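Local coordinates for probable glycosidase crf1 (Neosartorya fumigata, PDB 6IBU), which cleaves chitin and transfers the released chains to 1,6-beta-glucan or to other chitin, cross-linking polysaccharides of the fungal cell wall, at residues W146-V151 against F174-M179; N225-T231 against S241-D245; M77-P81 against T134-T138. All coordinates share one frame; numbering follows the deposited sequence.

Contact 1: residues W146-V151 against F174-M179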
ATOM      1  N   TRP A 146       2.425  12.016   3.969  1.00 14.97           N
ATOM      2  CA  TRP A 146       3.439  11.401   4.841  1.00 16.02           C
ATOM      3  C   TRP A 146       4.555  12.405   5.094  1.00 17.38           C
ATOM      4  O   TRP A 146       5.310  12.719   4.175  1.00 19.12           O
ATOM      5  CB  TRP A 146       3.894  10.116   4.182  1.00 15.77           C
ATOM      6  CG  TRP A 146       5.073   9.465   4.795  1.00 15.52           C
ATOM      7  CD1 TRP A 146       5.362   9.332   6.121  1.00 15.63           C
ATOM      8  CD2 TRP A 146       6.072   8.745   4.068  1.00 15.12           C
ATOM      9  NE1 TRP A 146       6.507   8.599   6.259  1.00 15.58           N
ATOM     10  CE2 TRP A 146       6.960   8.223   5.023  1.00 15.57           C
ATOM     11  CE3 TRP A 146       6.301   8.515   2.711  1.00 15.59           C
ATOM     12  CZ2 TRP A 146       8.083   7.501   4.654  1.00 15.46           C
ATOM     13  CZ3 TRP A 146       7.397   7.784   2.342  1.00 15.59           C
ATOM     14  CH2 TRP A 146       8.274   7.290   3.308  1.00 15.64           C
ATOM     15  N   THR A 147       4.621  12.914   6.315  1.00 18.30           N
ATOM     16  CA  THR A 147       5.661  13.873   6.743  1.00 19.38           C
ATOM     17  C   THR A 147       6.314  13.312   7.989  1.00 20.72           C
ATOM     18  O   THR A 147       5.796  12.335   8.525  1.00 20.28           O
ATOM     19  CB  THR A 147       5.057  15.264   6.968  1.00 18.79           C
ATOM     20  OG1 THR A 147       4.241  15.315   8.134  1.00 17.48           O
ATOM     21  CG2 THR A 147       4.210  15.705   5.800  1.00 18.90           C
ATOM     22  N   LYS A 148       7.404  13.933   8.424  1.00 25.43           N
ATOM     23  CA  LYS A 148       8.123  13.515   9.652  1.00 29.24           C
ATOM     24  C   LYS A 148       7.236  13.840  10.866  1.00 29.32           C
ATOM     25  O   LYS A 148       7.472  13.259  11.917  1.00 29.75           O
ATOM     26  CB  LYS A 148       9.549  14.082   9.697  1.00 31.80           C
ATOM     27  CG  LYS A 148       9.746  15.513   9.220  1.00 36.15           C
ATOM     28  CD  LYS A 148      11.206  15.924   9.098  1.00 37.84           C
ATOM     29  CE  LYS A 148      11.929  15.190   7.984  1.00 39.66           C
ATOM     30  NZ  LYS A 148      12.749  16.103   7.147  1.00 39.10           N
ATOM     31  N   ASP A 149       6.202  14.664  10.712  1.00 28.99           N
ATOM     32  CA  ASP A 149       5.303  15.020  11.837  1.00 30.18           C
ATOM     33  C   ASP A 149       4.085  14.084  11.905  1.00 26.06           C
ATOM     34  O   ASP A 149       3.588  13.896  12.999  1.00 23.56           O
ATOM     35  CB  ASP A 149       4.849  16.475  11.746  1.00 35.50           C
ATOM     36  CG  ASP A 149       5.937  17.492  12.068  1.00 43.06           C
ATOM     37  OD1 ASP A 149       6.930  17.132  12.783  1.00 40.66           O
ATOM     38  OD2 ASP A 149       5.763  18.671  11.639  1.00 50.87           O
ATOM     39  N   ALA A 150       3.585  13.560  10.786  1.00 21.37           N
ATOM     40  CA  ALA A 150       2.277  12.872  10.741  1.00 20.12           C
ATOM     41  C   ALA A 150       2.071  12.124   9.427  1.00 19.18           C
ATOM     42  O   ALA A 150       2.497  12.596   8.368  1.00 18.81           O
ATOM     43  CB  ALA A 150       1.160  13.862  10.922  1.00 20.91           C
ATOM     44  N   VAL A 151       1.375  11.002   9.519  1.00 17.67           N
ATOM     45  CA  VAL A 151       0.743  10.315   8.370  1.00 16.85           C
ATOM     46  C   VAL A 151      -0.742  10.674   8.370  1.00 15.45           C
ATOM     47  O   VAL A 151      -1.405  10.497   9.389  1.00 14.02           O
ATOM     48  CB  VAL A 151       0.952   8.800   8.466  1.00 17.25           C
ATOM     49  CG1 VAL A 151       0.089   8.061   7.452  1.00 17.84           C
ATOM     50  CG2 VAL A 151       2.422   8.460   8.304  1.00 17.61           C
ATOM     51  N   PHE A 174       6.932   5.170  14.093  1.00 17.50           N
ATOM     52  CA  PHE A 174       6.436   6.063  13.019  1.00 16.17           C
ATOM     53  C   PHE A 174       7.074   5.659  11.697  1.00 17.03           C
ATOM     54  O   PHE A 174       8.291   5.538  11.630  1.00 17.45           O
ATOM     55  CB  PHE A 174       6.743   7.523  13.349  1.00 15.49           C
ATOM     56  CG  PHE A 174       6.019   8.496  12.472  1.00 14.90           C
ATOM     57  CD1 PHE A 174       4.677   8.749  12.655  1.00 14.93           C
ATOM     58  CD2 PHE A 174       6.679   9.122  11.429  1.00 15.10           C
ATOM     59  CE1 PHE A 174       4.012   9.635  11.823  1.00 16.12           C
ATOM     60  CE2 PHE A 174       6.021  10.031  10.618  1.00 14.59           C
ATOM     61  CZ  PHE A 174       4.688  10.282  10.812  1.00 15.09           C
ATOM     62  N   PRO A 175       6.300   5.410  10.616  1.00 17.24           N
ATOM     63  CA  PRO A 175       6.886   5.100   9.310  1.00 17.21           C
ATOM     64  C   PRO A 175       7.761   6.269   8.844  1.00 17.10           C
ATOM     65  O   PRO A 175       7.259   7.339   8.775  1.00 16.17           O
ATOM     66  CB  PRO A 175       5.678   4.915   8.396  1.00 17.17           C
ATOM     67  CG  PRO A 175       4.572   4.526   9.346  1.00 17.91           C
ATOM     68  CD  PRO A 175       4.840   5.334  10.602  1.00 18.15           C
ATOM     69  N   GLN A 176       9.058   6.060   8.629  1.00 16.94           N
ATOM     70  CA  GLN A 176       9.976   7.198   8.399  1.00 17.35           C
ATOM     71  C   GLN A 176      11.193   6.756   7.604  1.00 17.95           C
ATOM     72  O   GLN A 176      12.218   7.413   7.712  1.00 19.26           O
ATOM     73  CB  GLN A 176      10.431   7.811   9.722  1.00 16.56           C
ATOM     74  CG  GLN A 176      11.168   6.836  10.630  1.00 16.60           C
ATOM     75  CD  GLN A 176      11.409   7.465  11.984  1.00 16.01           C
ATOM     76  OE1 GLN A 176      12.323   8.273  12.160  1.00 16.18           O
ATOM     77  NE2 GLN A 176      10.588   7.105  12.954  1.00 14.55           N
ATOM     78  N   THR A 177      11.077   5.694   6.825  1.00 17.78           N
ATOM     79  CA  THR A 177      12.158   5.245   5.925  1.00 16.89           C
ATOM     80  C   THR A 177      11.590   5.246   4.516  1.00 16.43           C
ATOM     81  O   THR A 177      10.384   5.271   4.354  1.00 14.53           O
ATOM     82  CB  THR A 177      12.685   3.888   6.375  1.00 17.24           C
ATOM     83  OG1 THR A 177      11.589   2.982   6.473  1.00 16.70           O
ATOM     84  CG2 THR A 177      13.408   3.966   7.697  1.00 18.30           C
ATOM     85  N   PRO A 178      12.444   5.230   3.475  1.00 17.49           N
ATOM     86  CA  PRO A 178      11.968   5.378   2.107  1.00 17.25           C
ATOM     87  C   PRO A 178      11.056   4.185   1.807  1.00 16.88           C
ATOM     88  O   PRO A 178      11.398   3.064   2.135  1.00 15.32           O
ATOM     89  CB  PRO A 178      13.227   5.331   1.234  1.00 17.95           C
ATOM     90  CG  PRO A 178      14.387   5.492   2.230  1.00 18.67           C
ATOM     91  CD  PRO A 178      13.888   4.972   3.555  1.00 17.51           C
ATOM     92  N   MET A 179       9.939   4.458   1.161  1.00 17.06           N
ATOM     93  CA  MET A 179       8.909   3.433   0.937  1.00 18.53           C
ATOM     94  C   MET A 179       8.583   3.339  -0.540  1.00 18.60           C
ATOM     95  O   MET A 179       8.681   4.331  -1.234  1.00 17.43           O
ATOM     96  CB  MET A 179       7.641   3.757   1.727  1.00 18.76           C
ATOM     97  CG  MET A 179       7.822   3.474   3.193  1.00 19.77           C
ATOM     98  SD  MET A 179       6.307   3.487   4.140  1.00 19.80           S
ATOM     99  CE  MET A 179       5.822   5.200   3.999  1.00 19.24           C
TER
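In the beta-sandwich of the GH16 catalytic domain, Trp146 packs against Pro175 and Met179 where the turn between strands 140-146 and 150-155 meets the extended loop leading into strand 179-187. The indole of Trp146 has its CG anti to the backbone N (chi1 170°), which carries the ring across to the loop, where it meets Pro175, Thr177 and Met179. Trp146 NE1 donates to Pro175 O at 2.9 Å with an N-H...O angle of 156°; the nitrogen stands well above the carbonyl plane instead of on a lone pair. At the far rim, Thr177 O lies in the ring plane, 3.1 Å from Trp146 CH2. Over one face sits the methyl CE of Met179, a CH-pi contact, brought there by the bend of the side chain at chi3; the sulfur SD, 4.6 Å from the centroid of the six-membered ring of Trp146, adds a Met-aromatic contact. The ring of Phe174 packs against the turn itself. Its CE2 edge faces Thr147 O in plane at 3.1 Å, while CZ packs against Val151 CG2 at 3.8 Å. The turn is closed by Thr147 N to Ala150 O at 3.0 Å, and the same carbonyl also accepts from Thr147 OG1. Phe68 and Phe70 meet the indole from outside the pair of segments, and Thr177 OG1 is bonded to Asp97. The side chain of Met179 lies about 6 Å from that of Glu98, the probable nucleophile. Apolar contacts are thus combined with backbone carbonyls at ring edges and one hydrogen bond between the segments, from the indole N-H; that bond satisfies a buried donor and, together with Met179 on the face, helps set the rotation of the ring.

Contact 2: residues N225-T231 against S241-D245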
ATOM      1  N   ASN A 225      11.609  14.390  -0.964  1.00 21.32           N
ATOM      2  CA  ASN A 225      13.096  14.343  -0.979  1.00 21.12           C
ATOM      3  C   ASN A 225      13.581  13.626  -2.235  1.00 20.57           C
ATOM      4  O   ASN A 225      14.183  12.562  -2.169  1.00 20.70           O
ATOM      5  CB  ASN A 225      13.614  13.697   0.309  1.00 20.91           C
ATOM      6  CG  ASN A 225      13.308  14.569   1.512  1.00 21.33           C
ATOM      7  OD1 ASN A 225      14.026  15.530   1.778  1.00 21.53           O
ATOM      8  ND2 ASN A 225      12.187  14.315   2.175  1.00 21.87           N
ATOM      9  N   PRO A 226      13.396  14.203  -3.435  1.00 20.44           N
ATOM     10  CA  PRO A 226      13.835  13.540  -4.654  1.00 20.37           C
ATOM     11  C   PRO A 226      15.318  13.152  -4.567  1.00 22.67           C
ATOM     12  O   PRO A 226      16.105  13.947  -4.107  1.00 22.18           O
ATOM     13  CB  PRO A 226      13.651  14.615  -5.728  1.00 20.36           C
ATOM     14  CG  PRO A 226      12.623  15.565  -5.162  1.00 19.90           C
ATOM     15  CD  PRO A 226      12.870  15.558  -3.671  1.00 20.42           C
ATOM     16  N   ALA A 227      15.659  11.938  -4.997  1.00 23.87           N
ATOM     17  CA  ALA A 227      17.037  11.426  -5.015  1.00 24.42           C
ATOM     18  C   ALA A 227      17.137  10.244  -5.970  1.00 26.32           C
ATOM     19  O   ALA A 227      16.111   9.555  -6.209  1.00 26.96           O
ATOM     20  CB  ALA A 227      17.443  11.036  -3.630  1.00 24.83           C
ATOM     21  N   GLU A 228      18.339  10.026  -6.492  1.00 28.28           N
ATOM     22  CA  GLU A 228      18.644   8.876  -7.374  1.00 31.42           C
ATOM     23  C   GLU A 228      18.623   7.609  -6.515  1.00 28.35           C
ATOM     24  O   GLU A 228      18.318   6.542  -7.061  1.00 28.30           O
ATOM     25  CB  GLU A 228      19.959   9.101  -8.123  1.00 36.28           C
ATOM     26  CG  GLU A 228      19.809  10.032  -9.326  1.00 44.21           C
ATOM     27  CD  GLU A 228      21.108  10.465 -10.002  1.00 52.97           C
ATOM     28  OE1 GLU A 228      22.028   9.619 -10.109  1.00 60.27           O
ATOM     29  OE2 GLU A 228      21.209  11.651 -10.428  1.00 60.59           O
ATOM     30  N   SER A 229      18.918   7.721  -5.218  1.00 26.84           N
ATOM     31  CA  SER A 229      18.943   6.559  -4.299  1.00 27.06           C
ATOM     32  C   SER A 229      18.981   6.981  -2.824  1.00 24.50           C
ATOM     33  O   SER A 229      19.280   8.131  -2.515  1.00 22.81           O
ATOM     34  CB  SER A 229      20.103   5.676  -4.618  1.00 28.35           C
ATOM     35  OG  SER A 229      21.287   6.202  -4.043  1.00 29.63           O
ATOM     36  N   TYR A 230      18.650   6.042  -1.947  1.00 24.06           N
ATOM     37  CA  TYR A 230      18.631   6.218  -0.481  1.00 22.59           C
ATOM     38  C   TYR A 230      19.469   5.118   0.142  1.00 22.46           C
ATOM     39  O   TYR A 230      19.341   3.972  -0.269  1.00 22.55           O
ATOM     40  CB  TYR A 230      17.217   6.157   0.081  1.00 21.56           C
ATOM     41  CG  TYR A 230      16.262   7.158  -0.517  1.00 20.88           C
ATOM     42  CD1 TYR A 230      16.345   8.502  -0.217  1.00 19.20           C
ATOM     43  CD2 TYR A 230      15.283   6.736  -1.407  1.00 20.60           C
ATOM     44  CE1 TYR A 230      15.459   9.400  -0.767  1.00 20.66           C
ATOM     45  CE2 TYR A 230      14.383   7.619  -1.963  1.00 20.48           C
ATOM     46  CZ  TYR A 230      14.470   8.953  -1.628  1.00 21.09           C
ATOM     47  OH  TYR A 230      13.587   9.818  -2.188  1.00 22.90           O
ATOM     48  N   THR A 231      20.272   5.484   1.128  1.00 22.69           N
ATOM     49  CA  THR A 231      21.137   4.553   1.881  1.00 24.62           C
ATOM     50  C   THR A 231      20.753   4.650   3.349  1.00 24.06           C
ATOM     51  O   THR A 231      20.669   5.764   3.836  1.00 23.05           O
ATOM     52  CB  THR A 231      22.618   4.908   1.672  1.00 27.49           C
ATOM     53  OG1 THR A 231      22.904   4.741   0.281  1.00 29.89           O
ATOM     54  CG2 THR A 231      23.553   4.074   2.528  1.00 26.94           C
ATOM     55  N   SER A 241      18.819   8.702   9.677  1.00 19.61           N
ATOM     56  CA  SER A 241      19.865   7.772   9.191  1.00 19.10           C
ATOM     57  C   SER A 241      19.858   7.688   7.660  1.00 21.10           C
ATOM     58  O   SER A 241      20.807   7.099   7.123  1.00 21.65           O
ATOM     59  CB  SER A 241      19.720   6.414   9.814  1.00 19.00           C
ATOM     60  OG  SER A 241      18.631   5.696   9.264  1.00 17.80           O
ATOM     61  N   ILE A 242      18.883   8.268   6.952  1.00 21.46           N
ATOM     62  CA  ILE A 242      18.769   8.056   5.477  1.00 21.88           C
ATOM     63  C   ILE A 242      19.669   9.066   4.754  1.00 23.30           C
ATOM     64  O   ILE A 242      19.435  10.253   4.872  1.00 22.49           O
ATOM     65  CB  ILE A 242      17.307   8.116   4.995  1.00 20.87           C
ATOM     66  CG1 ILE A 242      16.399   7.123   5.724  1.00 20.69           C
ATOM     67  CG2 ILE A 242      17.222   7.932   3.496  1.00 21.41           C
ATOM     68  CD1 ILE A 242      16.864   5.694   5.678  1.00 19.97           C
ATOM     69  N   LYS A 243      20.666   8.572   4.027  1.00 26.44           N
ATOM     70  CA  LYS A 243      21.605   9.385   3.218  1.00 31.00           C
ATOM     71  C   LYS A 243      21.131   9.411   1.764  1.00 29.66           C
ATOM     72  O   LYS A 243      20.699   8.361   1.254  1.00 26.11           O
ATOM     73  CB  LYS A 243      23.028   8.813   3.292  1.00 37.34           C
ATOM     74  CG  LYS A 243      23.656   8.799   4.680  1.00 46.62           C
ATOM     75  CD  LYS A 243      23.543  10.125   5.457  1.00 56.53           C
ATOM     76  CE  LYS A 243      24.712  10.375   6.397  1.00 60.34           C
ATOM     77  NZ  LYS A 243      24.345  11.302   7.491  1.00 61.65           N
ATOM     78  N   PHE A 244      21.229  10.580   1.128  1.00 30.58           N
ATOM     79  CA  PHE A 244      20.963  10.763  -0.317  1.00 33.17           C
ATOM     80  C   PHE A 244      21.566  12.081  -0.818  1.00 38.71           C
ATOM     81  O   PHE A 244      21.706  13.045  -0.036  1.00 35.78           O
ATOM     82  CB  PHE A 244      19.459  10.684  -0.569  1.00 30.94           C
ATOM     83  CG  PHE A 244      18.640  11.674   0.211  1.00 28.79           C
ATOM     84  CD1 PHE A 244      18.242  11.382   1.501  1.00 28.83           C
ATOM     85  CD2 PHE A 244      18.264  12.885  -0.346  1.00 29.26           C
ATOM     86  CE1 PHE A 244      17.500  12.297   2.230  1.00 28.91           C
ATOM     87  CE2 PHE A 244      17.505  13.787   0.381  1.00 30.88           C
ATOM     88  CZ  PHE A 244      17.130  13.491   1.670  1.00 29.25           C
ATOM     89  N   ASP A 245      21.915  12.099  -2.108  1.00 49.70           N
ATOM     90  CA  ASP A 245      22.535  13.248  -2.823  1.00 60.20           C
ATOM     91  C   ASP A 245      21.409  14.138  -3.373  1.00 55.90           C
ATOM     92  O   ASP A 245      20.747  14.791  -2.572  1.00 48.37           O
ATOM     93  CB  ASP A 245      23.522  12.733  -3.884  1.00 68.98           C
ATOM     94  CG  ASP A 245      23.904  13.738  -4.957  1.00 74.09           C
ATOM     95  OD1 ASP A 245      23.936  14.956  -4.646  1.00 69.75           O
ATOM     96  OD2 ASP A 245      24.168  13.290  -6.103  1.00 74.39           O
TER
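Thr231 and Lys243 form an antiparallel hydrogen-bonded pair in the hairpin of strands 229-232 and 242-243, and both of their backbone donors and acceptors are used across it. Thr231 N gives its proton to Lys243 O at 2.9 Å. Lys243 N returns one to Thr231 O at 2.8 Å, the straighter of the two bonds. The same two oxygens also receive CA-H...O contacts, Lys243 O from Tyr230 CA and Thr231 O from Ile242 CA. The phenol of Tyr230 is bound within its own segment: OH donates to Asn225 O at 2.8 Å, from above the carbonyl plane, and is bonded to Asn223 ND2 as well. Asn225 ND2 is bonded to Phe69 O, while the other amide atom, OD1, comes 3.7 Å from Phe244 CZ. Phe244 lies beside Tyr230, the two side chains pointing the same way. Their rings form an offset edge-to-face pair, centroids 5.6 Å apart and planes at 72°, with the edge of the tyrosine toward the phenylalanine face. Phe244 CG sits between its backbone N and carbonyl carbon (chi1 57°), a rotamer that brings the ring against Ala227 and Asn225; Phe244 CB is 3.7 Å from Ala227 CB. Strand 229-232 is the middle one of a small three-stranded antiparallel sheet, with 14-15 along its other edge through Tyr230 and Asn14, and Tyr230 also packs on Pro178 in the loop before strand 179-187.

Contact 3: residues M77-P81 against T134-T138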
ATOM      1  N   MET A  77      -8.942   3.941  -7.091  1.00 18.36           N
ATOM      2  CA  MET A  77      -9.203   2.473  -6.974  1.00 20.31           C
ATOM      3  C   MET A  77     -10.702   2.273  -6.754  1.00 18.46           C
ATOM      4  O   MET A  77     -11.473   3.177  -6.271  1.00 18.52           O
ATOM      5  CB  MET A  77      -8.425   1.786  -5.833  1.00 23.26           C
ATOM      6  CG  MET A  77      -8.918   0.390  -5.514  1.00 25.22           C
ATOM      7  SD  MET A  77      -7.930  -0.322  -4.294  1.00 41.13           S
ATOM      8  CE  MET A  77      -8.486   0.549  -2.833  1.00 36.44           C
ATOM      9  N   LYS A  78     -11.089   1.253  -7.451  1.00 18.27           N
ATOM     10  CA  LYS A  78     -12.365   0.591  -7.232  1.00 18.24           C
ATOM     11  C   LYS A  78     -12.014  -0.790  -6.727  1.00 15.75           C
ATOM     12  O   LYS A  78     -11.297  -1.489  -7.395  1.00 15.20           O
ATOM     13  CB  LYS A  78     -13.191   0.584  -8.514  1.00 20.10           C
ATOM     14  CG  LYS A  78     -14.578   0.024  -8.252  1.00 22.56           C
ATOM     15  CD  LYS A  78     -15.530   0.203  -9.386  1.00 24.51           C
ATOM     16  CE  LYS A  78     -15.179  -0.780 -10.489  1.00 28.67           C
ATOM     17  NZ  LYS A  78     -16.376  -1.378 -11.130  1.00 32.56           N
ATOM     18  N   ALA A  79     -12.473  -1.140  -5.550  1.00 15.11           N
ATOM     19  CA  ALA A  79     -12.046  -2.378  -4.870  1.00 15.93           C
ATOM     20  C   ALA A  79     -12.743  -3.584  -5.503  1.00 16.14           C
ATOM     21  O   ALA A  79     -13.830  -3.449  -6.053  1.00 18.24           O
ATOM     22  CB  ALA A  79     -12.338  -2.285  -3.402  1.00 15.65           C
ATOM     23  N   ALA A  80     -12.100  -4.735  -5.429  1.00 15.93           N
ATOM     24  CA  ALA A  80     -12.683  -6.016  -5.851  1.00 15.84           C
ATOM     25  C   ALA A  80     -13.823  -6.321  -4.895  1.00 16.54           C
ATOM     26  O   ALA A  80     -13.731  -6.059  -3.700  1.00 16.37           O
ATOM     27  CB  ALA A  80     -11.625  -7.093  -5.850  1.00 15.36           C
ATOM     28  N   PRO A  81     -14.957  -6.835  -5.403  1.00 18.16           N
ATOM     29  CA  PRO A  81     -16.001  -7.379  -4.538  1.00 17.55           C
ATOM     30  C   PRO A  81     -15.613  -8.805  -4.135  1.00 17.14           C
ATOM     31  O   PRO A  81     -14.531  -9.274  -4.526  1.00 17.49           O
ATOM     32  CB  PRO A  81     -17.241  -7.370  -5.435  1.00 17.25           C
ATOM     33  CG  PRO A  81     -16.657  -7.621  -6.809  1.00 18.62           C
ATOM     34  CD  PRO A  81     -15.291  -6.956  -6.830  1.00 18.19           C
ATOM     35  N   THR A 134     -19.651   2.300  -0.833  1.00 23.04           N
ATOM     36  CA  THR A 134     -19.530   1.213  -1.831  1.00 24.22           C
ATOM     37  C   THR A 134     -18.163   1.243  -2.514  1.00 22.51           C
ATOM     38  O   THR A 134     -18.099   1.429  -3.727  1.00 23.82           O
ATOM     39  CB  THR A 134     -20.688   1.283  -2.841  1.00 27.07           C
ATOM     40  OG1 THR A 134     -20.617   2.517  -3.570  1.00 27.32           O
ATOM     41  CG2 THR A 134     -22.049   1.129  -2.189  1.00 27.04           C
ATOM     42  N   PRO A 135     -17.052   0.954  -1.798  1.00 20.04           N
ATOM     43  CA  PRO A 135     -15.726   0.970  -2.407  1.00 18.63           C
ATOM     44  C   PRO A 135     -15.540  -0.062  -3.528  1.00 18.85           C
ATOM     45  O   PRO A 135     -14.722   0.177  -4.362  1.00 18.14           O
ATOM     46  CB  PRO A 135     -14.766   0.692  -1.249  1.00 18.65           C
ATOM     47  CG  PRO A 135     -15.604   0.053  -0.184  1.00 19.77           C
ATOM     48  CD  PRO A 135     -17.013   0.585  -0.374  1.00 20.21           C
ATOM     49  N   GLN A 136     -16.346  -1.118  -3.579  1.00 19.11           N
ATOM     50  CA  GLN A 136     -16.304  -2.149  -4.652  1.00 20.03           C
ATOM     51  C   GLN A 136     -17.098  -1.670  -5.877  1.00 20.09           C
ATOM     52  O   GLN A 136     -16.952  -2.270  -6.902  1.00 19.39           O
ATOM     53  CB  GLN A 136     -16.915  -3.467  -4.173  1.00 19.77           C
ATOM     54  CG  GLN A 136     -16.341  -3.985  -2.871  1.00 20.59           C
ATOM     55  CD  GLN A 136     -16.837  -3.339  -1.597  1.00 20.26           C
ATOM     56  OE1 GLN A 136     -17.759  -2.532  -1.599  1.00 20.32           O
ATOM     57  NE2 GLN A 136     -16.187  -3.679  -0.492  1.00 18.57           N
ATOM     58  N   GLU A 137     -17.923  -0.639  -5.789  1.00 22.22           N
ATOM     59  CA  GLU A 137     -18.856  -0.344  -6.899  1.00 28.48           C
ATOM     60  C   GLU A 137     -18.522   0.989  -7.535  1.00 27.48           C
ATOM     61  O   GLU A 137     -19.011   1.297  -8.606  1.00 26.37           O
ATOM     62  CB  GLU A 137     -20.298  -0.418  -6.402  1.00 35.23           C
ATOM     63  CG  GLU A 137     -21.166  -1.386  -7.212  1.00 43.71           C
ATOM     64  CD  GLU A 137     -21.732  -2.631  -6.517  1.00 51.50           C
ATOM     65  OE1 GLU A 137     -21.462  -2.830  -5.299  1.00 57.15           O
ATOM     66  OE2 GLU A 137     -22.473  -3.403  -7.200  1.00 49.95           O
ATOM     67  N   THR A 138     -17.619   1.711  -6.946  1.00 28.19           N
ATOM     68  CA  THR A 138     -17.327   3.049  -7.482  1.00 28.55           C
ATOM     69  C   THR A 138     -15.855   3.348  -7.242  1.00 28.36           C
ATOM     70  O   THR A 138     -15.343   2.765  -6.341  1.00 27.83           O
ATOM     71  CB  THR A 138     -18.137   4.076  -6.715  1.00 30.41           C
ATOM     72  OG1 THR A 138     -17.988   5.350  -7.334  1.00 35.21           O
ATOM     73  CG2 THR A 138     -17.649   4.173  -5.297  1.00 31.06           C
TER
HETATM   74  O   HOH W   1     -12.988   2.214  -3.908  1.00 14.10           O
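Ala79 and Gln136 approach to 4.3 Å between their CA atoms, and the tight part of this contact is built around them. Ala79 N donates to Pro135 O at 2.9 Å with an N-H...O angle of 164°. One residue on, Gln136 CA gives a CA-H...O contact to Ala79 O at 3.1 Å. With chi1 at -52°, Gln136 CG stops 3.4 Å from Ala80 O; the bend at chi2 then turns the amide toward Asp107, whose backbone oxygen accepts from NE2. Val103, on strand 98-105, packs on Ala79, Pro135 and Gln136 from the sandwich interior. The segments are the end of strand 71-78 with the chain leaving it, and the turn before strand 140-146: neighbouring strands of one GH16 sheet, Met77 bonding through its backbone to His140. Beyond that pairing the loop bond from Ala79 N holds the two chains. A water bridges Met77 O and Pro135 O, 2.7 Å from Pro135 O. Lys78 adds a close fit of methylenes on backbone: with CG anti to its own N (chi1 -174°), it lies along residues 136-138, its CG 3.4 Å from Thr138 O and its CD 3.6 Å from Glu137 C. The looser, solvent side belongs to Glu137, exposed and directed away at its CB, and to exposed Pro81, which meets Gln136 through CA and CB, the side chains no closer than 4.1 Å, Pro81 CB to Gln136 CB.

Contact 1 is the most buried of the three; contacts 2 and 3 are each partly buried and reach the surface. Contacts 1 and 3 both reach the same large sheet of the GH16 sandwich, contact 1 also joining it to the loop that enters the other sheet, but they lie on opposite sides of the chain's centre, about 27 Å apart between centres. Contact 1 relies on aromatic rings and a single indole bond, contact 3 on backbone polar atoms and a water. Contact 2 belongs to a separate small sheet and alone has regular strand pairing across its segments. It touches contact 1 directly, since Pro178 CG packs 3.6 Å from Tyr230 CB, whereas contact 3 stays clear of both.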